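Local coordinates for protein mannan endo-1,6-alpha-mannosidase (Chaetomium thermophilum, PDB 6RY0) that probably acts as a family 76 glycosidase on (1->6)-alpha-mannosidic linkages and is implicated in transferring GPI-anchored glycoproteins into the fungal cell wall, at residues G61-P66 with G72-W77; Y45-F50 with G80-T85; W76-A81 with M320-G325. All coordinates share one frame; numbering follows the deposited sequence.

Interaction 1 of 3, residues G61-P66 with G72-W77; sequences GILPGP and GDYYWW. With CA (calcium ion), chain C.
Gly65 and Gly72 bring two loop segments together, with their CA atoms 3.8 Å apart. Direct pairing is limited to one bond, from Tyr74 N to Pro64 O at 3.0 Å, with the donor in the carbonyl plane. Tyr74 O faces the same segment and receives CA-H...O contacts from Gly65 and Pro66, the latter after a cis peptide. Two waters bridge the backbones further along. One links Leu63 N to Tyr75 O, and the other donates to both Leu63 O and Tyr74 O.

The side chains fill in around this backbone. Leu63 CB lies 3.8 Å from Tyr74 CD2, and the Pro64 ring runs alongside Tyr74, pointing the same way. Asp73 CB covers one face of the Tyr74 ring from 3.6 Å above its centre. Ile62 crosses Trp76 at about a right angle. Its CG2 sits beside the backbone N (chi1 of CG1 59°) and meets Trp76 CD1.

Asp73 OD1 binds calcium at 2.3 Å, together with four waters and His385 O. Asp73 OD2 bonds to Ser387 N, and Tyr74 OH to Ser387 OG. One backbone bond and two water bridges thus tie down the segment that presents the calcium ligand.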
loop_
_atom_site.group_PDB
_atom_site.type_symbol
_atom_site.label_atom_id
_atom_site.label_comp_id
_atom_site.label_asym_id
_atom_site.label_seq_id
_atom_site.Cartn_x
_atom_site.Cartn_y
_atom_site.Cartn_z
ATOM N N GLY A 61 -2.360 -16.580 1.062
ATOM C CA GLY A 61 -2.078 -15.203 1.392
ATOM C C GLY A 61 -0.670 -14.733 1.091
ATOM O O GLY A 61 -0.410 -13.547 1.239
ATOM N N ILE A 62 0.226 -15.625 0.689
ATOM C CA ILE A 62 1.576 -15.233 0.352
ATOM C C ILE A 62 1.917 -15.601 -1.073
ATOM O O ILE A 62 1.405 -16.577 -1.632
ATOM C CB ILE A 62 2.653 -15.826 1.309
ATOM C CG1 ILE A 62 2.612 -17.357 1.309
ATOM C CG2 ILE A 62 2.489 -15.251 2.698
ATOM C CD1 ILE A 62 3.817 -17.996 2.003
ATOM N N LEU A 63 2.786 -14.791 -1.651
ATOM C CA LEU A 63 3.470 -15.123 -2.887
ATOM C C LEU A 63 4.645 -16.053 -2.549
ATOM O O LEU A 63 5.022 -16.208 -1.394
ATOM C CB LEU A 63 3.938 -13.838 -3.579
ATOM C CG LEU A 63 2.817 -13.077 -4.292
ATOM C CD1 LEU A 63 3.239 -11.637 -4.492
ATOM C CD2 LEU A 63 2.483 -13.722 -5.622
ATOM N N PRO A 64 5.253 -16.679 -3.555
ATOM C CA PRO A 64 6.356 -17.591 -3.268
ATOM C C PRO A 64 7.497 -16.899 -2.507
ATOM O O PRO A 64 7.964 -15.824 -2.908
ATOM C CB PRO A 64 6.778 -18.076 -4.662
ATOM C CG PRO A 64 5.531 -18.015 -5.474
ATOM C CD PRO A 64 4.858 -16.736 -4.970
ATOM N N GLY A 65 7.970 -17.555 -1.453
ATOM C CA GLY A 65 8.982 -16.970 -0.618
ATOM C C GLY A 65 8.862 -17.487 0.783
ATOM O O GLY A 65 8.039 -18.356 1.051
ATOM N N PRO A 66 9.647 -16.931 1.698
ATOM C CA PRO A 66 10.566 -15.806 1.489
ATOM C C PRO A 66 11.898 -16.242 0.885
ATOM O O PRO A 66 12.273 -17.422 0.957
ATOM C CB PRO A 66 10.762 -15.268 2.890
ATOM C CG PRO A 66 10.646 -16.515 3.741
ATOM C CD PRO A 66 9.626 -17.376 3.096
ATOM N N GLY A 72 11.264 -18.681 -2.892
ATOM C CA GLY A 72 10.772 -17.746 -3.875
ATOM C C GLY A 72 11.252 -16.351 -3.543
ATOM O O GLY A 72 11.979 -16.140 -2.583
ATOM N N ASP A 73 10.849 -15.393 -4.348
ATOM C CA ASP A 73 11.456 -14.060 -4.346
ATOM C C ASP A 73 10.848 -13.080 -3.360
ATOM O O ASP A 73 11.406 -11.999 -3.163
ATOM C CB ASP A 73 11.264 -13.444 -5.721
ATOM C CG ASP A 73 11.927 -14.237 -6.832
ATOM O OD1 ASP A 73 13.131 -14.460 -6.703
ATOM O OD2 ASP A 73 11.253 -14.602 -7.812
ATOM N N TYR A 74 9.702 -13.402 -2.766
ATOM C CA TYR A 74 8.838 -12.383 -2.169
ATOM C C TYR A 74 8.646 -12.553 -0.704
ATOM O O TYR A 74 8.558 -13.676 -0.194
ATOM C CB TYR A 74 7.467 -12.413 -2.898
ATOM C CG TYR A 74 7.625 -12.360 -4.396
ATOM C CD1 TYR A 74 8.062 -11.215 -5.045
ATOM C CD2 TYR A 74 7.404 -13.492 -5.175
ATOM C CE1 TYR A 74 8.283 -11.210 -6.419
ATOM C CE2 TYR A 74 7.620 -13.505 -6.534
ATOM C CZ TYR A 74 8.080 -12.358 -7.154
ATOM O OH TYR A 74 8.320 -12.293 -8.510
ATOM N N TYR A 75 8.557 -11.439 -0.001
ATOM C CA TYR A 75 8.301 -11.420 1.437
ATOM C C TYR A 75 6.801 -11.354 1.751
ATOM O O TYR A 75 5.994 -10.937 0.903
ATOM C CB TYR A 75 9.063 -10.249 2.074
ATOM C CG TYR A 75 10.545 -10.464 2.078
ATOM C CD1 TYR A 75 11.149 -11.202 3.080
ATOM C CD2 TYR A 75 11.354 -9.954 1.068
ATOM C CE1 TYR A 75 12.538 -11.396 3.091
ATOM C CE2 TYR A 75 12.726 -10.142 1.088
ATOM C CZ TYR A 75 13.301 -10.853 2.104
ATOM O OH TYR A 75 14.670 -11.055 2.126
ATOM N N TRP A 76 6.457 -11.719 2.976
ATOM C CA TRP A 76 5.078 -11.795 3.471
ATOM C C TRP A 76 4.258 -10.555 3.177
ATOM O O TRP A 76 3.099 -10.660 2.750
ATOM C CB TRP A 76 5.173 -12.029 4.979
ATOM C CG TRP A 76 3.897 -12.089 5.748
ATOM C CD1 TRP A 76 2.982 -13.115 5.770
ATOM C CD2 TRP A 76 3.425 -11.123 6.688
ATOM N NE1 TRP A 76 1.960 -12.823 6.647
ATOM C CE2 TRP A 76 2.233 -11.622 7.244
ATOM C CE3 TRP A 76 3.920 -9.910 7.155
ATOM C CZ2 TRP A 76 1.524 -10.942 8.199
ATOM C CZ3 TRP A 76 3.187 -9.218 8.108
ATOM C CH2 TRP A 76 2.009 -9.760 8.636
ATOM N N TRP A 77 4.806 -9.362 3.398
ATOM C CA TRP A 77 4.000 -8.170 3.213
ATOM C C TRP A 77 3.529 -8.027 1.781
ATOM O O TRP A 77 2.478 -7.411 1.547
ATOM C CB TRP A 77 4.805 -6.918 3.613
ATOM C CG TRP A 77 5.752 -6.487 2.590
ATOM C CD1 TRP A 77 6.991 -6.997 2.311
ATOM C CD2 TRP A 77 5.479 -5.500 1.580
ATOM N NE1 TRP A 77 7.504 -6.380 1.188
ATOM C CE2 TRP A 77 6.608 -5.436 0.737
ATOM C CE3 TRP A 77 4.392 -4.652 1.319
ATOM C CZ2 TRP A 77 6.693 -4.535 -0.328
ATOM C CZ3 TRP A 77 4.493 -3.756 0.278
ATOM C CH2 TRP A 77 5.627 -3.711 -0.522
HETATM CA CA CA C . 15.369 -14.186 -6.747
HETATM O O HOH W 1 4.273 -13.057 0.087
HETATM O O HOH W 2 6.288 -14.954 0.754
HETATM O O HOH W 3 15.219 -14.396 -4.381
HETATM O O HOH W 4 14.815 -16.553 -6.274
HETATM O O HOH W 5 15.189 -15.345 -8.676
HETATM O O HOH W 6 15.621 -12.522 -5.528
#

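Interaction 2 of 3, residues Y45-F50 with G80-T85; sequences YDMMLF and GAMMGT
Next to Met82, the residue that meets both Met47 and Met48, the carbonyl of Ala81 takes two bonds from Thr85. Thr85 OG1 lies 2.9 Å from Ala81 O, and Thr85 N lies 3.0 Å from the same oxygen. The hydroxyl comes from above the carbonyl plane, 38° out of it, and the amide comes from the opposite face. This is the usual way a helical threonine satisfies its hydroxyl on its own helix, one turn back. The bond would restrict rotation of the Thr85 side chain.

The contact itself is apolar packing of three methionine side chains between two helices. The nearest CA atoms, of Met47 and Met82, are 9.0 Å apart, so long side chains must bridge the gap. Met82 does so fully stretched, with CG anti to the backbone N (chi1 180°). Met47 and Met48 both start the same way but bend at chi2. Met48 bends again at chi3, which swings its end toward Met82. Met48 CE meets Met82 CE at 3.6 Å, and Met48 SD lies 3.7 Å from the same methyl. These two chains cross at about a right angle. Met47 reaches further back along Met82. Its CE lies 3.9 Å from Met82 CG and 4.0 Å from Met82 SD. Met47 is modelled in two conformers, so this half of the contact is less certain.

The contact joins the C-terminal end of helix 33-48 to helix 76-93. Helix 389-401 packs on both partners, with Met393 touching Met47 and Thr85. Helix 99-108 adds Ile102 against Met48 and Met83, while helix 323-337 brings Tyr326 to Ala81 and Arg329 to Thr85. The setting is consistent with the (alpha/alpha)6 barrel of family 76.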
loop_
_atom_site.group_PDB
_atom_site.type_symbol
_atom_site.label_atom_id
_atom_site.label_comp_id
_atom_site.label_asym_id
_atom_site.label_seq_id
_atom_site.Cartn_x
_atom_site.Cartn_y
_atom_site.Cartn_z
ATOM N N TYR A 45 -5.389 -12.241 -14.479
ATOM C CA TYR A 45 -5.033 -13.641 -14.722
ATOM C C TYR A 45 -3.519 -13.823 -14.643
ATOM O O TYR A 45 -3.040 -14.719 -13.953
ATOM C CB TYR A 45 -5.608 -14.051 -16.104
ATOM C CG TYR A 45 -5.226 -15.450 -16.504
ATOM C CD1 TYR A 45 -4.015 -15.718 -17.113
ATOM C CD2 TYR A 45 -6.105 -16.522 -16.267
ATOM C CE1 TYR A 45 -3.673 -17.066 -17.432
ATOM C CE2 TYR A 45 -5.771 -17.830 -16.594
ATOM C CZ TYR A 45 -4.561 -18.082 -17.126
ATOM O OH TYR A 45 -4.179 -19.370 -17.422
ATOM N N ASP A 46 -2.754 -13.009 -15.366
ATOM C CA ASP A 46 -1.311 -13.182 -15.374
ATOM C C ASP A 46 -0.699 -12.959 -14.009
ATOM O O ASP A 46 0.237 -13.663 -13.645
ATOM C CB ASP A 46 -0.647 -12.276 -16.401
ATOM C CG ASP A 46 -0.647 -12.863 -17.802
ATOM O OD1 ASP A 46 -1.129 -14.007 -17.972
ATOM O OD2 ASP A 46 -0.134 -12.178 -18.741
ATOM N N MET A 47 -1.204 -12.024 -13.217
ATOM C CA MET A 47 -0.679 -11.838 -11.874
ATOM C C MET A 47 -1.006 -13.070 -11.006
ATOM O O MET A 47 -0.185 -13.519 -10.218
ATOM C CB MET A 47 -1.261 -10.554 -11.272
ATOM C CG MET A 47 -0.930 -10.271 -9.824
ATOM S SD MET A 47 0.815 -10.046 -9.559
ATOM C CE MET A 47 1.006 -10.466 -7.841
ATOM N N MET A 48 -2.197 -13.622 -11.168
ATOM C CA MET A 48 -2.617 -14.741 -10.341
ATOM C C MET A 48 -1.775 -15.979 -10.633
ATOM O O MET A 48 -1.631 -16.815 -9.750
ATOM C CB MET A 48 -4.111 -15.020 -10.513
ATOM C CG MET A 48 -4.759 -16.008 -9.550
ATOM S SD MET A 48 -4.622 -15.415 -7.837
ATOM C CE MET A 48 -5.676 -14.094 -7.389
ATOM N N LEU A 49 -1.187 -16.102 -11.828
ATOM C CA LEU A 49 -0.324 -17.236 -12.127
ATOM C C LEU A 49 0.867 -17.315 -11.155
ATOM O O LEU A 49 1.422 -18.394 -10.937
ATOM C CB LEU A 49 0.210 -17.188 -13.553
ATOM C CG LEU A 49 -0.835 -17.360 -14.650
ATOM C CD1 LEU A 49 -0.155 -17.134 -16.014
ATOM C CD2 LEU A 49 -1.482 -18.729 -14.604
ATOM N N PHE A 50 1.310 -16.179 -10.600
ATOM C CA PHE A 50 2.416 -16.216 -9.652
ATOM C C PHE A 50 2.026 -16.834 -8.314
ATOM O O PHE A 50 2.894 -17.261 -7.554
ATOM C CB PHE A 50 2.934 -14.797 -9.402
ATOM C CG PHE A 50 3.620 -14.183 -10.587
ATOM C CD1 PHE A 50 4.959 -14.418 -10.840
ATOM C CD2 PHE A 50 2.946 -13.330 -11.418
ATOM C CE1 PHE A 50 5.589 -13.846 -11.929
ATOM C CE2 PHE A 50 3.574 -12.770 -12.522
ATOM C CZ PHE A 50 4.895 -13.033 -12.779
ATOM N N GLY A 80 0.229 -9.390 1.271
ATOM C CA GLY A 80 -0.784 -8.454 1.701
ATOM C C GLY A 80 -1.061 -7.373 0.667
ATOM O O GLY A 80 -2.215 -6.978 0.428
ATOM N N ALA A 81 -0.006 -6.882 0.030
ATOM C CA ALA A 81 -0.161 -5.932 -1.057
ATOM C C ALA A 81 -0.939 -6.541 -2.209
ATOM O O ALA A 81 -1.811 -5.869 -2.806
ATOM C CB ALA A 81 1.228 -5.466 -1.536
ATOM N N MET A 82 -0.646 -7.777 -2.558
ATOM C CA MET A 82 -1.407 -8.463 -3.607
ATOM C C MET A 82 -2.879 -8.551 -3.232
ATOM O O MET A 82 -3.756 -8.292 -4.061
ATOM C CB MET A 82 -0.831 -9.853 -3.852
ATOM C CG MET A 82 -1.594 -10.602 -4.927
ATOM S SD MET A 82 -1.121 -12.331 -4.997
ATOM C CE MET A 82 -2.526 -12.949 -5.969
ATOM N N MET A 83 -3.185 -8.942 -1.992
ATOM C CA MET A 83 -4.578 -9.062 -1.600
ATOM C C MET A 83 -5.296 -7.749 -1.832
ATOM O O MET A 83 -6.386 -7.697 -2.391
ATOM C CB MET A 83 -4.706 -9.507 -0.141
ATOM C CG MET A 83 -4.094 -10.865 0.207
ATOM S SD MET A 83 -4.699 -12.314 -0.665
ATOM C CE MET A 83 -3.425 -12.522 -1.912
ATOM N N GLY A 84 -4.702 -6.654 -1.361
ATOM C CA GLY A 84 -5.343 -5.364 -1.533
ATOM C C GLY A 84 -5.511 -4.982 -2.996
ATOM O O GLY A 84 -6.522 -4.403 -3.390
ATOM N N THR A 85 -4.525 -5.312 -3.822
ATOM C CA THR A 85 -4.626 -5.045 -5.255
ATOM C C THR A 85 -5.878 -5.702 -5.848
ATOM O O THR A 85 -6.566 -5.108 -6.679
ATOM C CB THR A 85 -3.370 -5.522 -5.994
ATOM O OG1 THR A 85 -2.222 -4.864 -5.451
ATOM C CG2 THR A 85 -3.429 -5.177 -7.458
#

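Interaction 3 of 3, residues W76-A81 with M320-G325; sequences WWEGGA and MLTFKG
Thr322 forms the tight part of this contact, touching Glu78 with one branch and Trp77 with the other. Its two branches do different work. The methyl CG2 turns to Glu78 and comes to 3.3 Å from Glu78 OE2 and 3.6 Å from Glu78 CD. The hydroxyl OG1 turns to the indole and lies 3.5 Å from Trp77 CH2 and 4.1 Å from Trp77 CZ2. Neither approach is a hydrogen bond. Both are close packing of polar atoms against carbon.

The torsions explain the division. In Thr322 the hydroxyl sits between the backbone N and the carbonyl carbon (chi1 72°), which leaves CG2 beside the backbone N. Trp77 holds its CG in the same kind of position (chi1 79°), and the six-membered part of its indole reaches across toward Thr322. Glu78 is extended, with CG anti to the backbone N, and its carboxylate end comes nearer to Thr322 than its CB direction suggests.

The looser part lies at Phe323. Trp77 CH2 comes only to 4.4 Å from Phe323 CE1, at the edge of the phenyl ring and near its plane. Met320 CA covers one face of that ring, 3.7 Å above the centre, and Phe323 also stacks with Tyr262. This side is loose in distance but not open to solvent, since all four touching residues are buried.

The polar atoms of Trp77 and Thr322 find their partners beside the contact. Trp77 NE1 bonds to Asp319 OD1, and Thr322 OG1 bonds to Asp319 O and Tyr326 OH. Asp319 thus serves both partners and ties the indole to the turn leading into helix 323-337. The chemistry implies a fit made by shape, with Trp77 and Thr322 probably oriented by their bonds to Asp319.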
loop_
_atom_site.group_PDB
_atom_site.type_symbol
_atom_site.label_atom_id
_atom_site.label_comp_id
_atom_site.label_asym_id
_atom_site.label_seq_id
_atom_site.Cartn_x
_atom_site.Cartn_y
_atom_site.Cartn_z
ATOM N N TRP A 76 6.457 -11.719 2.976
ATOM C CA TRP A 76 5.078 -11.795 3.471
ATOM C C TRP A 76 4.258 -10.555 3.177
ATOM O O TRP A 76 3.099 -10.660 2.750
ATOM C CB TRP A 76 5.173 -12.029 4.979
ATOM C CG TRP A 76 3.897 -12.089 5.748
ATOM C CD1 TRP A 76 2.982 -13.115 5.770
ATOM C CD2 TRP A 76 3.425 -11.123 6.688
ATOM N NE1 TRP A 76 1.960 -12.823 6.647
ATOM C CE2 TRP A 76 2.233 -11.622 7.244
ATOM C CE3 TRP A 76 3.920 -9.910 7.155
ATOM C CZ2 TRP A 76 1.524 -10.942 8.199
ATOM C CZ3 TRP A 76 3.187 -9.218 8.108
ATOM C CH2 TRP A 76 2.009 -9.760 8.636
ATOM N N TRP A 77 4.806 -9.362 3.398
ATOM C CA TRP A 77 4.000 -8.170 3.213
ATOM C C TRP A 77 3.529 -8.027 1.781
ATOM O O TRP A 77 2.478 -7.411 1.547
ATOM C CB TRP A 77 4.805 -6.918 3.613
ATOM C CG TRP A 77 5.752 -6.487 2.590
ATOM C CD1 TRP A 77 6.991 -6.997 2.311
ATOM C CD2 TRP A 77 5.479 -5.500 1.580
ATOM N NE1 TRP A 77 7.504 -6.380 1.188
ATOM C CE2 TRP A 77 6.608 -5.436 0.737
ATOM C CE3 TRP A 77 4.392 -4.652 1.319
ATOM C CZ2 TRP A 77 6.693 -4.535 -0.328
ATOM C CZ3 TRP A 77 4.493 -3.756 0.278
ATOM C CH2 TRP A 77 5.627 -3.711 -0.522
ATOM N N GLU A 78 4.282 -8.557 0.812
ATOM C CA GLU A 78 3.894 -8.410 -0.593
ATOM C C GLU A 78 2.663 -9.257 -0.908
ATOM O O GLU A 78 1.908 -8.938 -1.811
ATOM C CB GLU A 78 5.095 -8.706 -1.488
ATOM C CG GLU A 78 4.835 -8.353 -2.942
ATOM C CD GLU A 78 6.075 -8.367 -3.809
ATOM O OE1 GLU A 78 7.204 -8.351 -3.332
ATOM O OE2 GLU A 78 5.846 -8.348 -5.080
ATOM N N GLY A 79 2.459 -10.324 -0.138
ATOM C CA GLY A 79 1.204 -11.030 -0.221
ATOM C C GLY A 79 0.047 -10.140 0.193
ATOM O O GLY A 79 -1.003 -10.117 -0.449
ATOM N N GLY A 80 0.229 -9.390 1.271
ATOM C CA GLY A 80 -0.784 -8.454 1.701
ATOM C C GLY A 80 -1.061 -7.373 0.667
ATOM O O GLY A 80 -2.215 -6.978 0.428
ATOM N N ALA A 81 -0.006 -6.882 0.030
ATOM C CA ALA A 81 -0.161 -5.932 -1.057
ATOM C C ALA A 81 -0.939 -6.541 -2.209
ATOM O O ALA A 81 -1.811 -5.869 -2.806
ATOM C CB ALA A 81 1.228 -5.466 -1.536
ATOM N N MET A 320 10.661 -2.770 -4.163
ATOM C CA MET A 320 10.592 -1.533 -4.936
ATOM C C MET A 320 9.812 -1.668 -6.245
ATOM O O MET A 320 9.214 -0.701 -6.716
ATOM C CB MET A 320 12.009 -1.015 -5.243
ATOM C CG MET A 320 12.782 -0.639 -3.998
ATOM S SD MET A 320 14.520 -0.331 -4.394
ATOM C CE MET A 320 15.204 -0.389 -2.736
ATOM N N LEU A 321 9.784 -2.873 -6.809
ATOM C CA LEU A 321 9.055 -3.125 -8.050
ATOM C C LEU A 321 7.549 -2.974 -7.903
ATOM O O LEU A 321 6.835 -2.848 -8.899
ATOM C CB LEU A 321 9.443 -4.508 -8.571
ATOM C CG LEU A 321 10.925 -4.698 -8.904
ATOM C CD1 LEU A 321 11.245 -6.157 -9.066
ATOM C CD2 LEU A 321 11.337 -3.906 -10.133
ATOM N N THR A 322 7.065 -2.995 -6.659
ATOM C CA THR A 322 5.635 -2.873 -6.386
ATOM C C THR A 322 5.180 -1.431 -6.186
ATOM O O THR A 322 3.983 -1.156 -6.198
ATOM C CB THR A 322 5.223 -3.655 -5.141
ATOM O OG1 THR A 322 5.703 -3.007 -3.960
ATOM C CG2 THR A 322 5.704 -5.082 -5.186
ATOM N N PHE A 323 6.106 -0.504 -5.960
ATOM C CA PHE A 323 5.676 0.800 -5.425
ATOM C C PHE A 323 4.813 1.565 -6.403
ATOM O O PHE A 323 3.825 2.196 -6.015
ATOM C CB PHE A 323 6.861 1.653 -4.978
ATOM C CG PHE A 323 7.695 1.109 -3.849
ATOM C CD1 PHE A 323 7.265 0.060 -3.014
ATOM C CD2 PHE A 323 8.941 1.675 -3.586
ATOM C CE1 PHE A 323 8.063 -0.402 -1.980
ATOM C CE2 PHE A 323 9.720 1.221 -2.547
ATOM C CZ PHE A 323 9.291 0.179 -1.751
ATOM N N LYS A 324 5.183 1.552 -7.690
ATOM C CA LYS A 324 4.461 2.380 -8.651
ATOM C C LYS A 324 3.002 1.916 -8.800
ATOM O O LYS A 324 2.133 2.723 -9.131
ATOM C CB LYS A 324 5.220 2.497 -9.977
ATOM C CG LYS A 324 5.499 1.173 -10.660
ATOM C CD LYS A 324 6.255 1.349 -11.979
ATOM C CE LYS A 324 7.557 2.096 -11.836
ATOM N NZ LYS A 324 8.424 1.966 -13.043
ATOM N N GLY A 325 2.698 0.644 -8.552
ATOM C CA GLY A 325 1.308 0.224 -8.546
ATOM C C GLY A 325 0.500 0.877 -7.444
ATOM O O GLY A 325 -0.650 1.275 -7.625
#

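Helix 76-93 takes part in all three interactions. Interaction 1 holds the loop at its start, and is nested inside the chain loop closed by interaction 2. Their centres are about 11 Å apart, and Leu63 joins them, with its CD2 3.9 Å from Met82 SD. The other branch of Leu63 reaches interaction 3, with CD1 4.0 Å from Glu78 CG. The centre of interaction 3 lies about 10 Å from each of the others. Calcium belongs to interaction 1; the Glu78 side chain is about 11 Å from it. Asp129, a ligand of a second calcium ion that is not bound in this model, approaches Trp76 and Trp77, at about 4 and 3 Å between side chains.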